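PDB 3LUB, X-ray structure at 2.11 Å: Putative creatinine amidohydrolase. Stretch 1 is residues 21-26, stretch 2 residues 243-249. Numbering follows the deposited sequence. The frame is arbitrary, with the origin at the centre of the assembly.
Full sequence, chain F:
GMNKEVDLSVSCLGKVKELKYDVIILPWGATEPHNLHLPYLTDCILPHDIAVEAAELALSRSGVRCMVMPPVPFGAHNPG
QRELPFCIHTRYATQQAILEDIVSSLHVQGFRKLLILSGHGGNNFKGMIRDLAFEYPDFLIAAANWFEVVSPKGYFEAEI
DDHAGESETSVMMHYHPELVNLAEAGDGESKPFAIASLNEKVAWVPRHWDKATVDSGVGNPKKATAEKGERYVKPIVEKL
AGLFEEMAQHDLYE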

# COMPACT_ATOMS: atom_id res chain seq x y z
N TYR F 21 13.96 22.52 -22.59
CA TYR F 21 13.54 21.20 -23.04
C TYR F 21 12.03 21.18 -23.18
O TYR F 21 11.32 21.67 -22.33
N ASP F 22 11.58 20.60 -24.28
CA ASP F 22 10.16 20.54 -24.64
C ASP F 22 9.52 19.21 -24.24
O ASP F 22 8.44 19.19 -23.62
N VAL F 23 10.16 18.12 -24.62
CA VAL F 23 9.63 16.76 -24.35
C VAL F 23 10.64 15.93 -23.60
O VAL F 23 11.81 16.08 -23.85
N ILE F 24 10.18 15.08 -22.67
CA ILE F 24 11.05 14.11 -21.96
C ILE F 24 10.73 12.73 -22.51
O ILE F 24 9.58 12.37 -22.73
N ILE F 25 11.76 11.93 -22.73
CA ILE F 25 11.58 10.56 -23.23
C ILE F 25 12.11 9.63 -22.17
O ILE F 25 13.24 9.77 -21.76
N LEU F 26 11.26 8.71 -21.71
CA LEU F 26 11.66 7.71 -20.74
C LEU F 26 11.76 6.34 -21.41
O LEU F 26 10.73 5.72 -21.69
N LEU F 243 6.69 12.76 -33.89
CA LEU F 243 5.89 12.78 -32.68
C LEU F 243 6.46 13.70 -31.63
O LEU F 243 5.70 14.45 -30.98
N PHE F 244 7.77 13.66 -31.43
CA PHE F 244 8.41 14.62 -30.51
C PHE F 244 8.08 16.06 -30.93
O PHE F 244 7.71 16.87 -30.11
N GLU F 245 8.24 16.37 -32.20
CA GLU F 245 8.00 17.76 -32.67
C GLU F 245 6.56 18.21 -32.45
O GLU F 245 6.32 19.31 -31.97
N GLU F 246 5.61 17.37 -32.82
CA GLU F 246 4.18 17.70 -32.67
C GLU F 246 3.76 17.76 -31.21
O GLU F 246 2.95 18.60 -30.84
N MSE F 247 4.30 16.89 -30.36
CA MSE F 247 4.08 17.01 -28.91
C MSE F 247 4.55 18.34 -28.37
O MSE F 247 3.85 18.95 -27.56
N ALA F 248 5.72 18.80 -28.84
CA ALA F 248 6.28 20.11 -28.45
C ALA F 248 5.49 21.31 -28.95
O ALA F 248 5.42 22.34 -28.28
N GLN F 249 4.92 21.18 -30.15
CA GLN F 249 4.34 22.34 -30.86
C GLN F 249 2.81 22.44 -30.76
O GLN F 249 2.23 23.46 -31.13

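The most distinctive feature of this contact is a methyl group seated on an aromatic face: CD1 of Ile25 lies 3.8 Å from the centroid of the Phe244 ring, only 17° off the ring normal, so its hydrogens meet the pi cloud in a CH-pi contact. The closest atoms of this pair are Ile25 CD1 and Phe244 CZ, 3.7 Å apart. Ile25 points toward the helix and reaches the ring with chi1 at -38° and chi2 at -56°, both m. The CA-to-CB bond of Phe244 runs sideways to the strand, but the end of its side chain comes nearer, and the m rotamer (chi1 -60°) with chi2 at -4° presents a face to the isoleucine methyl.

Val23, two residues earlier, also points toward the helix and is the most heavily covered residue of the contact, with 71 Å² buried by the helix. In its t rotamer the two methyls reach different partners. Val23 CG2 lies over the helix backbone, 3.7 Å from Phe244 O and 4.0 Å from Ala248 N; these two backbone atoms are already paired with each other in the helical hydrogen bond Ala248 N to Phe244 O (3.0 Å), so the methyl rests against a satisfied turn. Val23 CG2 is also 4.1 Å from Ala248 CB, while Val23 CG1 packs 4.1 Å from CE of Met247. Met247 is a selenomethionine, with SE in place of sulfur; chi angles of m, t and p carry its terminal methyl to the valine.

At Asp22 and Ala248 the backbones come closest, with the CA atoms of Asp22 and Ala248 5.5 Å apart. Both CA-to-CB bonds point toward the other stretch, and Asp22 CB meets Ala248 CB at 3.6 Å. The aspartate's nearest atom here is its methylene carbon; OD2 is hydrogen-bonded elsewhere in the structure.

Ile24, between the two inward residues, points away from the helix, as do Glu245 and Glu246 from the strand; both carboxylate oxygens of Glu245 and OE1 of Glu246 are hydrogen-bonded elsewhere in the structure. Tyr21, Leu26 and Leu243 are out of reach, and Gln249 points sideways without touching the strand.

No hydrogen bond crosses between the stretches, and no water or bound group figures in the contact. Strand and helix run at 137° to one another, their axes 9.3 Å apart at closest approach, and the stretches bury 262 Å² between them, largely through apolar side-chain contacts.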

# COMPACT_ATOMS: atom_id res chain seq x y z
CB TYR F 21 14.05 20.09 -22.10
CG TYR F 21 15.54 19.90 -22.19
CD1 TYR F 21 16.41 20.68 -21.44
CD2 TYR F 21 16.09 18.98 -23.03
CE1 TYR F 21 17.77 20.53 -21.54
CE2 TYR F 21 17.45 18.81 -23.11
CZ TYR F 21 18.29 19.62 -22.37
OH TYR F 21 19.67 19.50 -22.48
CB ASP F 22 10.02 20.72 -26.15
CG ASP F 22 10.46 22.08 -26.62
OD1 ASP F 22 9.81 23.05 -26.20
OD2 ASP F 22 11.46 22.17 -27.38
CB VAL F 23 9.21 16.06 -25.65
CG1 VAL F 23 8.46 14.76 -25.37
CG2 VAL F 23 8.39 17.03 -26.51
CB ILE F 24 10.83 14.12 -20.40
CG1 ILE F 24 10.82 15.57 -19.82
CG2 ILE F 24 11.80 13.17 -19.67
CD1 ILE F 24 11.97 16.45 -20.24
CB ILE F 25 12.34 10.27 -24.55
CG1 ILE F 25 12.32 11.49 -25.51
CG2 ILE F 25 11.77 9.08 -25.14
CD1 ILE F 25 11.00 11.98 -25.83
CB LEU F 26 10.67 7.69 -19.57
CG LEU F 26 10.93 6.76 -18.38
CD1 LEU F 26 12.24 7.15 -17.71
CD2 LEU F 26 9.73 6.82 -17.41
CB LEU F 243 5.76 11.36 -32.09
CG LEU F 243 5.17 11.23 -30.67
CD1 LEU F 243 3.72 11.43 -30.71
CD2 LEU F 243 5.50 9.83 -30.10
CB PHE F 244 9.96 14.49 -30.46
CG PHE F 244 10.48 13.13 -30.02
CD1 PHE F 244 9.63 12.10 -29.62
CD2 PHE F 244 11.84 12.91 -29.99
CE1 PHE F 244 10.15 10.87 -29.24
CE2 PHE F 244 12.35 11.69 -29.60
CZ PHE F 244 11.51 10.67 -29.23
CB GLU F 245 8.33 17.93 -34.15
CG GLU F 245 9.83 17.93 -34.49
CD GLU F 245 10.13 17.33 -35.88
OE1 GLU F 245 9.15 16.91 -36.54
OE2 GLU F 245 11.32 17.28 -36.30
CB GLU F 246 3.31 16.70 -33.38
CG GLU F 246 3.51 16.64 -34.87
CD GLU F 246 3.03 15.32 -35.44
OE1 GLU F 246 2.69 14.41 -34.63
OE2 GLU F 246 2.99 15.16 -36.69
CB MSE F 247 4.76 15.88 -28.14
CG MSE F 247 4.03 14.56 -28.24
SE MSE F 247 4.97 13.15 -27.27
CE MSE F 247 4.50 13.73 -25.42
CB ALA F 248 7.72 20.25 -28.92
CB GLN F 249 4.80 22.29 -32.32
CG GLN F 249 6.30 22.65 -32.44
CD GLN F 249 6.92 22.33 -33.80
OE1 GLN F 249 6.27 21.78 -34.70
NE2 GLN F 249 8.21 22.68 -33.94